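PDB 4RYE: D-alanyl-D-alanine carboxypeptidase DacB2 from Mycobacterium tuberculosis H37Rv, which shows D,D-carboxypeptidase activity on synthetic pentapeptides in vitro and probably trims the stem peptides of peptidoglycan during cell-wall biogenesis. Local coordinates for residues 45-48 with 49-52. Residues are numbered along the deposited sequence; the frame is centred on the assembly and turned at random.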
loop_
_atom_site.group_PDB
_atom_site.type_symbol
_atom_site.label_atom_id
_atom_site.label_comp_id
_atom_site.label_asym_id
_atom_site.label_seq_id
_atom_site.Cartn_x
_atom_site.Cartn_y
_atom_site.Cartn_z
ATOM N N PRO A 45 -5.722 1.897 8.260
ATOM C CA PRO A 45 -4.896 1.370 7.171
ATOM C C PRO A 45 -3.390 1.419 7.422
ATOM O O PRO A 45 -2.651 0.720 6.724
ATOM C CB PRO A 45 -5.239 2.309 6.018
ATOM C CG PRO A 45 -5.501 3.629 6.690
ATOM C CD PRO A 45 -6.244 3.244 7.956
ATOM N N ALA A 46 -2.941 2.215 8.393
ATOM C CA ALA A 46 -1.515 2.499 8.540
ATOM C C ALA A 46 -0.920 2.869 7.179
ATOM O O ALA A 46 -1.584 3.508 6.365
ATOM C CB ALA A 46 -0.774 1.311 9.158
ATOM N N SER A 47 0.316 2.438 6.926
ATOM C CA SER A 47 1.068 2.880 5.747
ATOM C C SER A 47 0.520 2.388 4.407
ATOM O O SER A 47 0.987 2.827 3.360
ATOM C CB SER A 47 2.551 2.490 5.869
ATOM O OG SER A 47 3.274 3.408 6.672
ATOM N N THR A 48 -0.453 1.480 4.409
ATOM C CA THR A 48 -1.078 1.126 3.131
ATOM C C THR A 48 -1.711 2.353 2.480
ATOM O O THR A 48 -1.814 2.435 1.254
ATOM C CB THR A 48 -2.132 0.011 3.260
ATOM O OG1 THR A 48 -3.179 0.428 4.153
ATOM C CG2 THR A 48 -1.488 -1.283 3.742
ATOM N N ILE A 49 -2.118 3.317 3.302
ATOM C CA ILE A 49 -2.719 4.545 2.792
ATOM C C ILE A 49 -1.716 5.378 1.986
ATOM O O ILE A 49 -2.110 6.257 1.221
ATOM C CB ILE A 49 -3.351 5.396 3.923
ATOM C CG1 ILE A 49 -4.582 6.158 3.417
ATOM C CG2 ILE A 49 -2.340 6.371 4.504
ATOM C CD1 ILE A 49 -5.725 5.271 2.969
ATOM N N LYS A 50 -0.421 5.091 2.129
ATOM C CA LYS A 50 0.584 5.767 1.295
ATOM C C LYS A 50 0.382 5.495 -0.196
ATOM O O LYS A 50 0.815 6.278 -1.033
ATOM C CB LYS A 50 2.012 5.377 1.712
ATOM C CG LYS A 50 2.466 5.954 3.062
ATOM C CD LYS A 50 3.883 5.477 3.373
ATOM C CE LYS A 50 4.517 6.229 4.540
ATOM N NZ LYS A 50 4.043 5.702 5.839
ATOM N N VAL A 51 -0.264 4.386 -0.534
ATOM C CA VAL A 51 -0.592 4.112 -1.935
ATOM C C VAL A 51 -1.563 5.165 -2.473
ATOM O O VAL A 51 -1.448 5.627 -3.617
ATOM C CB VAL A 51 -1.208 2.700 -2.107
ATOM C CG1 VAL A 51 -1.581 2.453 -3.564
ATOM C CG2 VAL A 51 -0.235 1.620 -1.619
ATOM N N LEU A 52 -2.530 5.540 -1.652
ATOM C CA LEU A 52 -3.466 6.594 -2.010
ATOM C C LEU A 52 -2.754 7.944 -2.159
ATOM O O LEU A 52 -3.061 8.717 -3.061
ATOM C CB LEU A 52 -4.571 6.680 -0.960
ATOM C CG LEU A 52 -5.746 7.605 -1.264
ATOM C CD1 LEU A 52 -6.385 7.197 -2.588
ATOM C CD2 LEU A 52 -6.753 7.557 -0.121
#
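Lys50 reaches back along the start of its helix and puts NZ 2.6 Å from OG of Ser47, a short hydrogen bond between two side chains three residues apart. The lysine chain runs nearly straight as far as CE and then bends at the last torsion (chi4 80°), which turns the amine in toward the hydroxyl. Ser47 OG sits beside its backbone N (chi1 -81°), anti to the carbonyl carbon. In the backbone behind this pair the N of Lys50 bonds to O of Ser47 at 2.9 Å, and the lysine CB packs 3.2 Å from that same Ser47 O. This is the SxxK motif of the penicillin-binding proteins and the serine beta-lactamase clan: Ser47 is the inferred acyl-ester nucleophile, and Lys50, by similarity, the proton acceptor. NZ is also hydrogen-bonded to Asn104 OD1 and Ser142 O, while Ser102, a further active-site residue by similarity, meets Ser47 OG through its own hydroxyl. Lys208 of strand 204-212 touches both Ser47 and Lys50.

The turn itself is built from three successive i to i+3 backbone bonds, a 3-10 turn leading into helix 50-60: besides the Lys50 to Ser47 bond, Ile49 N bonds to Ala46 O at 3.1 Å, and Val51 N to Thr48 O at 3.1 Å. Farther back, Thr48 OG1 donates to Pro45 O at 2.6 Å; Thr48 N reaches that oxygen from the same face, and Thr218 OG1 is a third partner. The ring of Pro45 lies alongside Ile49, with CG 3.9 Å from the isoleucine CB.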